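Local coordinates for protein threonine synthase (Brucella melitensis bv. 1, PDB 4F4F) that probably catalyses the conversion of O-phospho-L-homoserine and water into L-threonine and phosphate, the final step of threonine biosynthesis, with pyridoxal 5'-phosphate as cofactor, at residues I154-R160 and S185-V190; E137-I141 and H464-A468; M80-Y85 and Q122-M127. One frame throughout, in Å; residues are numbered along the deposited sequence.

In the fold
Along the chain interaction 3 closes first, joining helix 74-86 of the N-terminal region to helix 117-134. Interaction 1 lies within the span separating the two segments of interaction 2. The centres of interactions 1 and 2 are about 13 Å apart, those of 1 and 3 about 14 Å, of 2 and 3 about 20 Å. Interactions 1 and 2 share the parallel sheet built around strands 139-144, 163-170 and 190-196, and meet where Arg467 packs on Asn189. Gln122, hydrogen-bonded to Glu155 O, ties interaction 3 to 1. Interaction 1 uses the C-terminal end of helix 148-157, against which helix 117-134 packs. Together they connect the N-terminal region, one sheet of the cofactor-binding fold and the C-terminus.

Interaction 1: I154-R160 and S185-V190; sequences IEAFGGR and SGFSNV
Segment 154-160 is the last turn of helix 148-157, closed by the Gly158 N to Ile154 O hydrogen bond (2.8 Å), and then a type II turn from Phe157 to Arg160, with Arg160 N 3.0 Å from Phe157 O. Gly158 (phi/psi -52/120) and Gly159 (84/5) fill the turn's central positions. Opposite it, residues 185-190 form a loop: an ST turn, in which Phe187 N donates to Ser185 OG (3.3 Å), runs into a type I turn from Phe187 to Val190. The backbones come closest at Gly158 and Phe187, whose CA atoms are 5.4 Å apart; Glu155 and Ser185 CA atoms stand 6.9 Å apart.

Phe187 (chi1 m) points toward the turn and lays one ring face over the glycines, with Gly158 CA 3.4 Å from its CD2 and Gly159 N 3.6 Å from its CD1. A CB on either glycine would strike this ring, and the positive phi of Gly159 also favours glycine. Asn189 (chi1 p) closes the other end: its ND2 donates to Phe157 O (2.9 Å) and its OD1 accepts from Gly159 N (2.8 Å). Beta-branched Val190 and Ile154 make the apolar part, Val190 CG1 to Ile154 CG2 at 3.7 Å, while Val190 CG2 reaches Gly158 CA at 3.6 Å.

The contact joins two helix-to-strand connections of the successive beta-alpha-beta units 139-170 and 163-196. Since ND2 of Asn189 also bonds to Thr163 O, one carboxamide serves three backbone groups: an uncharged side chain that both donates and accepts can bridge the helix end, its turn and the neighbouring strand without burying a charge.

Interaction 2: E137-I141 and H464-A468; sequences ERATI and HHSRA
This is a tail-to-strand contact, in which the C-terminus, just past helix 455-465, settles beside the start of strand 139-144 in the parallel sheet. Segment 137-141 is extended throughout. Segment 464-468 leaves the helix at Ser466 (phi/psi -65/141) and ends in an ST turn, with Ala468 N bonded to Ser466 OG at 3.1 Å. The backbones approach closest at Arg138 and Ala468, CA to CA 5.3 Å.

Ser466 (chi1 t) donates from OG to Thr140 OG1 (2.6 Å), and Thr140 (chi1 m) is itself hydrogen-bonded to Leu219 O, so the small hydroxyls form a chain of polar links. The methyl CB of Ala468 lies 3.2 Å from Thr140 OG1, and Ala468 CA lies 4.1 Å from Arg138 CB. Arg138 (chi1-3 m, t, p) sets its NH2 over the face of the Arg467 guanidinium (chi1-3 m, t, m), 3.1 Å from Arg467 NH2. These like charges are tolerated because other groups hold them: Arg467 NE makes a salt bridge to Asp164, and Arg138 NH2 bonds to Asp161 O.

The arrangement is a C-terminal tail packed against the N-terminal ends of strands in a Rossmann-like parallel alpha/beta sheet, away from the cofactor.

Interaction 3: M80-Y85 and Q122-M127; sequences MVREAY and QLLARM
Helix 74-86 crosses helix 117-134 through their 80-85 and 122-127 segments, whose axes approach to 8.8 Å at 141°, nearer antiparallel than perpendicular. Two pairs set the register: Met80 with Arg126 (CA to CA 6.1 Å) and Ala84 with Gln122 (5.0 Å).

Met80 points toward the partner, and its flexible thioether (chi1 p, chi2 t) fits an uneven surface: its SD lies 3.8 Å from Met127 CG, its CG 4.1 Å from Leu123 CD1, and its CB 4.0 Å from Arg126 CB. Val81 turns its CA-to-CB bond away, yet its CG2 still touches Leu123 CD1 at 3.9 Å; it also packs against Ala60 and Leu61. Glu83, at the exposed margin, packs its CB 3.7 Å from Arg126 NE; its OE1 is 4.3 Å from that NE, too far for a salt bridge. Ala84 lies where the backbones are closest, as its small side chain permits, its CB 3.7 Å from Gln122 O and 4.1 Å from Leu123 CB. The guanidinium of Arg126 (chi1-3 m, t, t) lies face-on over Ala84 CA, its NH1 3.8 Å from that atom and bonded within its own helix to Gln122 O and Gln122 OE1 (2.8 Å each). Its methylenes pack on Met80 and Ala84. Tyr85 brings its OH 3.8 Å from Leu123 CB and hydrogen-bonds to Val119 O.

Leu123 (chi1 t, chi2 p) is the knob, seated in a hole formed by Met80, Val81, Ala84 and Tyr85: a single knob-into-hole contact packing the threonine synthase N-terminal region against the helix that starts at Lys117, the predicted cofactor-attachment lysine of this fold type II PLP enzyme.

Interaction 1: I154-R160 and S185-V190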
ATOM      1  N   ILE A 154       6.450   9.629  -6.583  1.00 12.47           N
ATOM      2  CA  ILE A 154       7.485  10.394  -7.275  1.00 13.03           C
ATOM      3  C   ILE A 154       8.867   9.757  -7.175  1.00 13.63           C
ATOM      4  O   ILE A 154       9.635   9.726  -8.157  1.00 13.93           O
ATOM      5  CB  ILE A 154       7.488  11.828  -6.761  1.00 13.17           C
ATOM      6  CG1 ILE A 154       6.419  12.625  -7.508  1.00 12.99           C
ATOM      7  CG2 ILE A 154       8.863  12.486  -6.907  1.00 13.85           C
ATOM      8  CD1 ILE A 154       6.102  13.950  -6.836  1.00 12.69           C
ATOM      9  N   GLU A 155       9.187   9.201  -6.012  1.00 14.45           N
ATOM     10  CA  GLU A 155      10.444   8.470  -5.871  1.00 15.65           C
ATOM     11  C   GLU A 155      10.510   7.154  -6.643  1.00 15.41           C
ATOM     12  O   GLU A 155      11.606   6.674  -6.939  1.00 15.89           O
ATOM     13  CB  GLU A 155      10.804   8.235  -4.395  1.00 17.43           C
ATOM     14  CG  GLU A 155      11.460   9.439  -3.755  1.00 19.21           C
ATOM     15  CD  GLU A 155      12.853   9.740  -4.327  1.00 20.68           C
ATOM     16  OE1 GLU A 155      13.658   8.827  -4.559  1.00 22.23           O
ATOM     17  OE2 GLU A 155      13.151  10.901  -4.534  1.00 22.58           O
ATOM     18  N   ALA A 156       9.352   6.566  -6.945  1.00 14.05           N
ATOM     19  CA  ALA A 156       9.280   5.329  -7.723  1.00 14.07           C
ATOM     20  C   ALA A 156       9.320   5.606  -9.232  1.00 13.73           C
ATOM     21  O   ALA A 156      10.031   4.935  -9.967  1.00 13.76           O
ATOM     22  CB  ALA A 156       8.014   4.554  -7.366  1.00 13.61           C
ATOM     23  N   PHE A 157       8.596   6.645  -9.674  1.00 13.57           N
ATOM     24  CA  PHE A 157       8.448   6.924 -11.117  1.00 14.21           C
ATOM     25  C   PHE A 157       9.476   7.906 -11.652  1.00 14.96           C
ATOM     26  O   PHE A 157       9.710   7.946 -12.854  1.00 15.82           O
ATOM     27  CB  PHE A 157       7.042   7.409 -11.449  1.00 13.57           C
ATOM     28  CG  PHE A 157       6.027   6.306 -11.484  1.00 13.74           C
ATOM     29  CD1 PHE A 157       5.864   5.542 -12.622  1.00 14.13           C
ATOM     30  CD2 PHE A 157       5.220   6.046 -10.386  1.00 13.50           C
ATOM     31  CE1 PHE A 157       4.920   4.538 -12.685  1.00 14.55           C
ATOM     32  CE2 PHE A 157       4.261   5.048 -10.448  1.00 14.09           C
ATOM     33  CZ  PHE A 157       4.105   4.301 -11.597  1.00 14.61           C
ATOM     34  N   GLY A 158      10.101   8.657 -10.749  1.00 15.66           N
ATOM     35  CA  GLY A 158      11.212   9.536 -11.077  1.00 16.70           C
ATOM     36  C   GLY A 158      12.281   8.757 -11.844  1.00 18.21           C
ATOM     37  O   GLY A 158      12.831   7.734 -11.393  1.00 17.98           O
ATOM     38  N   GLY A 159      12.558   9.205 -13.050  1.00 18.77           N
ATOM     39  CA  GLY A 159      13.650   8.608 -13.789  1.00 20.29           C
ATOM     40  C   GLY A 159      13.283   7.365 -14.535  1.00 20.77           C
ATOM     41  O   GLY A 159      14.162   6.778 -15.149  1.00 22.65           O
ATOM     42  N   ARG A 160      12.008   6.965 -14.545  1.00 19.63           N
ATOM     43  CA  ARG A 160      11.595   5.892 -15.421  1.00 20.45           C
ATOM     44  C   ARG A 160      11.628   6.438 -16.875  1.00 22.05           C
ATOM     45  O   ARG A 160      11.546   7.668 -17.101  1.00 22.93           O
ATOM     46  CB  ARG A 160      10.216   5.314 -15.038  1.00 19.35           C
ATOM     47  CG  ARG A 160      10.074   4.804 -13.596  1.00 18.75           C
ATOM     48  CD  ARG A 160      10.739   3.467 -13.315  1.00 19.20           C
ATOM     49  NE  ARG A 160      12.204   3.532 -13.368  1.00 20.27           N
ATOM     50  CZ  ARG A 160      12.993   3.935 -12.374  1.00 20.86           C
ATOM     51  NH1 ARG A 160      14.305   3.929 -12.558  1.00 22.15           N
ATOM     52  NH2 ARG A 160      12.500   4.330 -11.180  1.00 19.92           N
ATOM     53  N   SER A 185      13.309  15.831  -5.840  1.00 21.28           N
ATOM     54  CA  SER A 185      13.778  14.521  -6.323  1.00 21.71           C
ATOM     55  C   SER A 185      14.779  14.695  -7.432  1.00 23.80           C
ATOM     56  O   SER A 185      15.532  13.767  -7.767  1.00 26.06           O
ATOM     57  CB  SER A 185      12.611  13.730  -6.873  1.00 20.30           C
ATOM     58  OG  SER A 185      12.265  14.199  -8.158  1.00 19.06           O
ATOM     59  N   GLY A 186      14.730  15.842  -8.084  1.00 24.33           N
ATOM     60  CA  GLY A 186      15.692  16.165  -9.123  1.00 26.83           C
ATOM     61  C   GLY A 186      15.433  15.524 -10.476  1.00 27.07           C
ATOM     62  O   GLY A 186      16.203  15.738 -11.404  1.00 29.27           O
ATOM     63  N   PHE A 187      14.362  14.739 -10.608  1.00 25.02           N
ATOM     64  CA  PHE A 187      14.109  14.041 -11.865  1.00 25.18           C
ATOM     65  C   PHE A 187      13.349  14.906 -12.854  1.00 23.85           C
ATOM     66  O   PHE A 187      12.395  15.579 -12.480  1.00 22.26           O
ATOM     67  CB  PHE A 187      13.306  12.772 -11.595  1.00 24.80           C
ATOM     68  CG  PHE A 187      14.063  11.725 -10.837  1.00 26.54           C
ATOM     69  CD1 PHE A 187      15.165  11.111 -11.400  1.00 28.45           C
ATOM     70  CD2 PHE A 187      13.632  11.314  -9.575  1.00 26.97           C
ATOM     71  CE1 PHE A 187      15.844  10.109 -10.722  1.00 29.70           C
ATOM     72  CE2 PHE A 187      14.323  10.317  -8.873  1.00 28.99           C
ATOM     73  CZ  PHE A 187      15.431   9.718  -9.458  1.00 29.24           C
ATOM     74  N   SER A 188      13.732  14.831 -14.127  1.00 23.80           N
ATOM     75  CA  SER A 188      13.133  15.666 -15.182  1.00 24.24           C
ATOM     76  C   SER A 188      11.708  15.234 -15.590  1.00 22.12           C
ATOM     77  O   SER A 188      10.942  16.038 -16.114  1.00 21.90           O
ATOM     78  CB  SER A 188      14.050  15.680 -16.410  1.00 26.63           C
ATOM     79  OG  SER A 188      14.226  14.351 -16.887  1.00 27.16           O
ATOM     80  N   ASN A 189      11.319  13.996 -15.294  1.00 20.23           N
ATOM     81  CA  ASN A 189       9.983  13.508 -15.632  1.00 18.54           C
ATOM     82  C   ASN A 189       8.983  13.596 -14.497  1.00 17.24           C
ATOM     83  O   ASN A 189       7.922  12.967 -14.575  1.00 16.67           O
ATOM     84  CB  ASN A 189      10.040  12.056 -16.149  1.00 18.70           C
ATOM     85  CG  ASN A 189      10.325  11.052 -15.048  1.00 17.93           C
ATOM     86  OD1 ASN A 189      11.162  11.319 -14.177  1.00 17.12           O
ATOM     87  ND2 ASN A 189       9.612   9.891 -15.065  1.00 16.75           N
ATOM     88  N   VAL A 190       9.339  14.348 -13.460  1.00 16.37           N
ATOM     89  CA  VAL A 190       8.536  14.556 -12.283  1.00 15.45           C
ATOM     90  C   VAL A 190       8.052  16.007 -12.272  1.00 15.32           C
ATOM     91  O   VAL A 190       8.840  16.930 -12.507  1.00 16.10           O
ATOM     92  CB  VAL A 190       9.321  14.281 -10.992  1.00 15.39           C
ATOM     93  CG1 VAL A 190       8.530  14.819  -9.777  1.00 15.57           C
ATOM     94  CG2 VAL A 190       9.607  12.789 -10.856  1.00 15.10           C
TER

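Interaction 2: E137-I141 and H464-A468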
ATOM      1  N   GLU A 137       4.503   2.068 -25.932  1.00 20.85           N
ATOM      2  CA  GLU A 137       3.622   3.075 -25.349  1.00 21.99           C
ATOM      3  C   GLU A 137       4.345   3.851 -24.279  1.00 21.80           C
ATOM      4  O   GLU A 137       5.444   3.469 -23.811  1.00 21.16           O
ATOM      5  CB  GLU A 137       2.390   2.417 -24.719  1.00 22.85           C
ATOM      6  CG  GLU A 137       1.356   1.976 -25.739  1.00 24.66           C
ATOM      7  CD  GLU A 137       0.259   1.159 -25.110  1.00 25.27           C
ATOM      8  OE1 GLU A 137       0.095   1.251 -23.888  1.00 27.31           O
ATOM      9  OE2 GLU A 137      -0.429   0.415 -25.833  1.00 27.45           O
ATOM     10  N   ARG A 138       3.703   4.944 -23.892  1.00 25.82           N
ATOM     11  CA  ARG A 138       4.137   5.768 -22.791  1.00 24.60           C
ATOM     12  C   ARG A 138       2.902   5.997 -21.937  1.00 22.74           C
ATOM     13  O   ARG A 138       1.786   5.656 -22.349  1.00 22.97           O
ATOM     14  CB  ARG A 138       4.696   7.102 -23.303  1.00 26.20           C
ATOM     15  CG  ARG A 138       5.795   6.944 -24.359  1.00 29.18           C
ATOM     16  CD  ARG A 138       6.506   8.249 -24.666  1.00 31.28           C
ATOM     17  NE  ARG A 138       6.918   8.823 -23.396  1.00 31.45           N
ATOM     18  CZ  ARG A 138       8.077   8.587 -22.788  1.00 32.42           C
ATOM     19  NH1 ARG A 138       9.004   7.817 -23.350  1.00 35.31           N
ATOM     20  NH2 ARG A 138       8.305   9.137 -21.604  1.00 32.04           N
ATOM     21  N   ALA A 139       3.103   6.532 -20.745  1.00 20.56           N
ATOM     22  CA  ALA A 139       1.967   6.891 -19.876  1.00 19.66           C
ATOM     23  C   ALA A 139       2.222   8.207 -19.151  1.00 18.48           C
ATOM     24  O   ALA A 139       3.366   8.553 -18.863  1.00 18.13           O
ATOM     25  CB  ALA A 139       1.674   5.794 -18.869  1.00 18.89           C
ATOM     26  N   THR A 140       1.135   8.901 -18.815  1.00 18.31           N
ATOM     27  CA  THR A 140       1.168  10.106 -18.009  1.00 17.14           C
ATOM     28  C   THR A 140       0.490   9.709 -16.686  1.00 16.87           C
ATOM     29  O   THR A 140      -0.712   9.461 -16.649  1.00 17.96           O
ATOM     30  CB  THR A 140       0.415  11.255 -18.715  1.00 17.79           C
ATOM     31  OG1 THR A 140       1.011  11.509 -20.001  1.00 18.52           O
ATOM     32  CG2 THR A 140       0.437  12.525 -17.861  1.00 16.72           C
ATOM     33  N   ILE A 141       1.288   9.573 -15.633  1.00 16.16           N
ATOM     34  CA  ILE A 141       0.780   9.206 -14.290  1.00 15.90           C
ATOM     35  C   ILE A 141       0.269  10.454 -13.611  1.00 15.12           C
ATOM     36  O   ILE A 141       0.990  11.452 -13.533  1.00 15.25           O
ATOM     37  CB  ILE A 141       1.874   8.579 -13.398  1.00 15.81           C
ATOM     38  CG1 ILE A 141       2.611   7.429 -14.151  1.00 16.40           C
ATOM     39  CG2 ILE A 141       1.269   8.127 -12.052  1.00 15.42           C
ATOM     40  CD1 ILE A 141       1.783   6.196 -14.382  1.00 17.51           C
ATOM     41  N   HIS A 464       1.380  20.226 -21.951  1.00 31.20           N
ATOM     42  CA  HIS A 464       2.649  20.853 -22.334  1.00 33.31           C
ATOM     43  C   HIS A 464       3.883  20.085 -21.906  1.00 31.96           C
ATOM     44  O   HIS A 464       4.868  20.049 -22.643  1.00 32.97           O
ATOM     45  CB  HIS A 464       2.726  22.298 -21.829  1.00 35.10           C
ATOM     46  CG  HIS A 464       3.951  23.034 -22.306  1.00 39.91           C
ATOM     47  ND1 HIS A 464       5.059  23.169 -21.543  1.00 42.53           N
ATOM     48  CD2 HIS A 464       4.243  23.631 -23.537  1.00 44.94           C
ATOM     49  CE1 HIS A 464       6.007  23.847 -22.242  1.00 44.66           C
ATOM     50  NE2 HIS A 464       5.505  24.126 -23.459  1.00 47.13           N
ATOM     51  N   HIS A 465       3.832  19.423 -20.753  1.00 28.29           N
ATOM     52  CA  HIS A 465       5.026  18.835 -20.166  1.00 28.08           C
ATOM     53  C   HIS A 465       5.163  17.327 -20.350  1.00 28.09           C
ATOM     54  O   HIS A 465       6.287  16.816 -20.364  1.00 29.33           O
ATOM     55  CB  HIS A 465       5.104  19.217 -18.688  1.00 26.69           C
ATOM     56  CG  HIS A 465       5.436  20.666 -18.466  1.00 27.06           C
ATOM     57  ND1 HIS A 465       6.707  21.123 -18.465  1.00 28.89           N
ATOM     58  CD2 HIS A 465       4.618  21.779 -18.268  1.00 26.74           C
ATOM     59  CE1 HIS A 465       6.708  22.462 -18.260  1.00 29.03           C
ATOM     60  NE2 HIS A 465       5.431  22.865 -18.145  1.00 27.97           N
ATOM     61  N   SER A 466       4.056  16.600 -20.497  1.00 26.64           N
ATOM     62  CA  SER A 466       4.136  15.154 -20.739  1.00 27.19           C
ATOM     63  C   SER A 466       4.794  14.838 -22.087  1.00 29.53           C
ATOM     64  O   SER A 466       4.549  15.520 -23.069  1.00 30.26           O
ATOM     65  CB  SER A 466       2.759  14.482 -20.709  1.00 25.97           C
ATOM     66  OG  SER A 466       2.936  13.063 -20.801  1.00 25.77           O
ATOM     67  N   ARG A 467       5.609  13.791 -22.119  1.00 31.08           N
ATOM     68  CA  ARG A 467       6.197  13.291 -23.369  1.00 34.88           C
ATOM     69  C   ARG A 467       5.316  12.240 -24.032  1.00 36.93           C
ATOM     70  O   ARG A 467       5.682  11.683 -25.050  1.00 38.36           O
ATOM     71  CB  ARG A 467       7.583  12.704 -23.101  1.00 35.24           C
ATOM     72  CG  ARG A 467       8.590  13.703 -22.564  1.00 35.39           C
ATOM     73  CD  ARG A 467       9.838  13.018 -22.038  1.00 36.16           C
ATOM     74  NE  ARG A 467       9.561  12.134 -20.897  1.00 34.23           N
ATOM     75  CZ  ARG A 467      10.409  11.224 -20.431  1.00 34.50           C
ATOM     76  NH1 ARG A 467      11.575  11.042 -21.039  1.00 36.81           N
ATOM     77  NH2 ARG A 467      10.078  10.444 -19.400  1.00 32.62           N
ATOM     78  N   ALA A 468       4.165  11.964 -23.433  1.00 21.63           N
ATOM     79  CA  ALA A 468       3.259  10.909 -23.879  1.00 22.85           C
ATOM     80  C   ALA A 468       2.551  11.218 -25.183  1.00 26.94           C
ATOM     81  O   ALA A 468       2.048  10.317 -25.830  1.00 25.73           O
ATOM     82  CB  ALA A 468       2.216  10.627 -22.817  1.00 24.57           C
ATOM     83  OXT ALA A 468       2.404  12.363 -25.592  1.00 31.85           O
TER

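Interaction 3: M80-Y85 and Q122-M127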
ATOM      1  N   MET A  80      14.821  -5.803 -12.552  1.00 16.82           N
ATOM      2  CA  MET A  80      13.933  -4.772 -12.040  1.00 16.25           C
ATOM      3  C   MET A  80      13.635  -4.993 -10.531  1.00 15.09           C
ATOM      4  O   MET A  80      13.567  -4.038  -9.775  1.00 14.23           O
ATOM      5  CB  MET A  80      12.676  -4.657 -12.905  1.00 16.36           C
ATOM      6  CG  MET A  80      11.681  -5.795 -12.815  1.00 16.25           C
ATOM      7  SD  MET A  80      10.310  -5.541 -14.000  1.00 17.22           S
ATOM      8  CE  MET A  80      11.027  -5.697 -15.615  1.00 17.01           C
ATOM      9  N   VAL A  81      13.554  -6.252 -10.100  1.00 14.62           N
ATOM     10  CA  VAL A  81      13.393  -6.569  -8.663  1.00 14.28           C
ATOM     11  C   VAL A  81      14.666  -6.153  -7.910  1.00 15.11           C
ATOM     12  O   VAL A  81      14.604  -5.483  -6.889  1.00 13.92           O
ATOM     13  CB  VAL A  81      13.019  -8.055  -8.438  1.00 13.77           C
ATOM     14  CG1 VAL A  81      13.010  -8.381  -6.959  1.00 13.39           C
ATOM     15  CG2 VAL A  81      11.664  -8.382  -9.039  1.00 13.22           C
ATOM     16  N   ARG A  82      15.834  -6.462  -8.485  1.00 16.81           N
ATOM     17  CA  ARG A  82      17.125  -6.076  -7.880  1.00 18.46           C
ATOM     18  C   ARG A  82      17.214  -4.560  -7.763  1.00 18.02           C
ATOM     19  O   ARG A  82      17.621  -4.046  -6.737  1.00 18.17           O
ATOM     20  CB  ARG A  82      18.289  -6.611  -8.738  1.00 21.38           C
ATOM     21  CG  ARG A  82      19.690  -6.574  -8.146  1.00 25.08           C
ATOM     22  CD  ARG A  82      20.655  -7.645  -8.759  1.00 28.22           C
ATOM     23  NE  ARG A  82      20.101  -9.037  -8.769  1.00 32.24           N
ATOM     24  CZ  ARG A  82      19.997  -9.879  -7.707  1.00 33.44           C
ATOM     25  NH1 ARG A  82      19.441 -11.090  -7.862  1.00 34.46           N
ATOM     26  NH2 ARG A  82      20.426  -9.554  -6.483  1.00 33.65           N
ATOM     27  N   GLU A  83      16.834  -3.849  -8.818  1.00 18.04           N
ATOM     28  CA  GLU A  83      16.911  -2.375  -8.823  1.00 18.76           C
ATOM     29  C   GLU A  83      15.889  -1.743  -7.856  1.00 16.85           C
ATOM     30  O   GLU A  83      16.230  -0.825  -7.116  1.00 16.87           O
ATOM     31  CB  GLU A  83      16.773  -1.824 -10.251  1.00 21.28           C
ATOM     32  CG  GLU A  83      18.002  -2.199 -11.077  1.00 24.17           C
ATOM     33  CD  GLU A  83      17.977  -1.727 -12.523  1.00 27.53           C
ATOM     34  OE1 GLU A  83      16.917  -1.234 -12.973  1.00 30.47           O
ATOM     35  OE2 GLU A  83      19.038  -1.893 -13.192  1.00 29.21           O
ATOM     36  N   ALA A  84      14.668  -2.265  -7.848  1.00 15.31           N
ATOM     37  CA  ALA A  84      13.652  -1.814  -6.930  1.00 14.49           C
ATOM     38  C   ALA A  84      14.127  -1.841  -5.464  1.00 13.95           C
ATOM     39  O   ALA A  84      14.002  -0.846  -4.724  1.00 13.89           O
ATOM     40  CB  ALA A  84      12.362  -2.645  -7.088  1.00 13.69           C
ATOM     41  N   TYR A  85      14.683  -2.964  -5.046  1.00 13.55           N
ATOM     42  CA  TYR A  85      15.024  -3.123  -3.625  1.00 13.11           C
ATOM     43  C   TYR A  85      16.433  -2.626  -3.287  1.00 13.46           C
ATOM     44  O   TYR A  85      16.778  -2.432  -2.122  1.00 13.26           O
ATOM     45  CB  TYR A  85      14.649  -4.551  -3.155  1.00 12.57           C
ATOM     46  CG  TYR A  85      13.150  -4.664  -3.337  1.00 12.22           C
ATOM     47  CD1 TYR A  85      12.279  -3.823  -2.625  1.00 11.95           C
ATOM     48  CD2 TYR A  85      12.603  -5.526  -4.276  1.00 12.19           C
ATOM     49  CE1 TYR A  85      10.930  -3.837  -2.843  1.00 11.67           C
ATOM     50  CE2 TYR A  85      11.232  -5.560  -4.490  1.00 11.73           C
ATOM     51  CZ  TYR A  85      10.402  -4.734  -3.768  1.00 11.59           C
ATOM     52  OH  TYR A  85       9.049  -4.748  -4.010  1.00 11.08           O
ATOM     53  N   GLN A 122       8.115   0.923  -5.832  1.00 12.70           N
ATOM     54  CA  GLN A 122       9.418   0.899  -6.485  1.00 12.69           C
ATOM     55  C   GLN A 122       9.449  -0.223  -7.536  1.00 12.54           C
ATOM     56  O   GLN A 122      10.072  -0.083  -8.582  1.00 13.14           O
ATOM     57  CB  GLN A 122      10.532   0.729  -5.432  1.00 12.54           C
ATOM     58  CG  GLN A 122      10.830   1.974  -4.614  1.00 12.80           C
ATOM     59  CD  GLN A 122      11.436   3.089  -5.440  1.00 13.41           C
ATOM     60  OE1 GLN A 122      12.138   2.843  -6.435  1.00 13.41           O
ATOM     61  NE2 GLN A 122      11.135   4.340  -5.052  1.00 13.89           N
ATOM     62  N   LEU A 123       8.734  -1.303  -7.291  1.00 12.08           N
ATOM     63  CA  LEU A 123       8.666  -2.391  -8.273  1.00 12.06           C
ATOM     64  C   LEU A 123       7.599  -2.106  -9.328  1.00 12.40           C
ATOM     65  O   LEU A 123       7.838  -2.302 -10.538  1.00 12.86           O
ATOM     66  CB  LEU A 123       8.419  -3.738  -7.576  1.00 11.58           C
ATOM     67  CG  LEU A 123       8.388  -4.989  -8.479  1.00 11.60           C
ATOM     68  CD1 LEU A 123       9.659  -5.074  -9.301  1.00 11.78           C
ATOM     69  CD2 LEU A 123       8.106  -6.272  -7.674  1.00 11.29           C
ATOM     70  N   LEU A 124       6.416  -1.669  -8.875  1.00 12.57           N
ATOM     71  CA  LEU A 124       5.313  -1.291  -9.782  1.00 13.23           C
ATOM     72  C   LEU A 124       5.791  -0.328 -10.871  1.00 13.18           C
ATOM     73  O   LEU A 124       5.476  -0.508 -12.044  1.00 13.43           O
ATOM     74  CB  LEU A 124       4.148  -0.616  -9.020  1.00 13.77           C
ATOM     75  CG  LEU A 124       3.024  -0.004  -9.881  1.00 14.96           C
ATOM     76  CD1 LEU A 124       2.451  -1.145 -10.734  1.00 15.77           C
ATOM     77  CD2 LEU A 124       1.893   0.617  -9.082  1.00 15.89           C
ATOM     78  N   ALA A 125       6.526   0.709 -10.499  1.00 13.05           N
ATOM     79  CA  ALA A 125       6.946   1.712 -11.504  1.00 13.50           C
ATOM     80  C   ALA A 125       7.873   1.069 -12.571  1.00 13.77           C
ATOM     81  O   ALA A 125       7.745   1.381 -13.770  1.00 14.18           O
ATOM     82  CB  ALA A 125       7.576   2.935 -10.856  1.00 13.84           C
ATOM     83  N   ARG A 126       8.717   0.124 -12.149  1.00 13.55           N
ATOM     84  CA  ARG A 126       9.624  -0.581 -13.059  1.00 13.72           C
ATOM     85  C   ARG A 126       8.919  -1.625 -13.904  1.00 13.61           C
ATOM     86  O   ARG A 126       9.215  -1.761 -15.087  1.00 13.95           O
ATOM     87  CB  ARG A 126      10.813  -1.199 -12.292  1.00 13.72           C
ATOM     88  CG  ARG A 126      11.720  -0.142 -11.700  1.00 13.86           C
ATOM     89  CD  ARG A 126      12.850  -0.649 -10.820  1.00 13.78           C
ATOM     90  NE  ARG A 126      13.820   0.404 -10.493  1.00 14.09           N
ATOM     91  CZ  ARG A 126      13.658   1.297  -9.508  1.00 14.12           C
ATOM     92  NH1 ARG A 126      12.561   1.292  -8.747  1.00 13.84           N
ATOM     93  NH2 ARG A 126      14.578   2.203  -9.272  1.00 14.64           N
ATOM     94  N   MET A 127       7.972  -2.347 -13.325  1.00 13.36           N
ATOM     95  CA  MET A 127       7.182  -3.309 -14.082  1.00 13.32           C
ATOM     96  C   MET A 127       6.393  -2.568 -15.153  1.00 13.93           C
ATOM     97  O   MET A 127       6.332  -2.996 -16.297  1.00 14.13           O
ATOM     98  CB  MET A 127       6.223  -4.092 -13.163  1.00 12.73           C
ATOM     99  CG  MET A 127       6.957  -5.005 -12.199  1.00 12.46           C
ATOM    100  SD  MET A 127       5.897  -6.184 -11.390  1.00 11.86           S
ATOM    101  CE  MET A 127       4.766  -5.148 -10.438  1.00 11.79           C
TER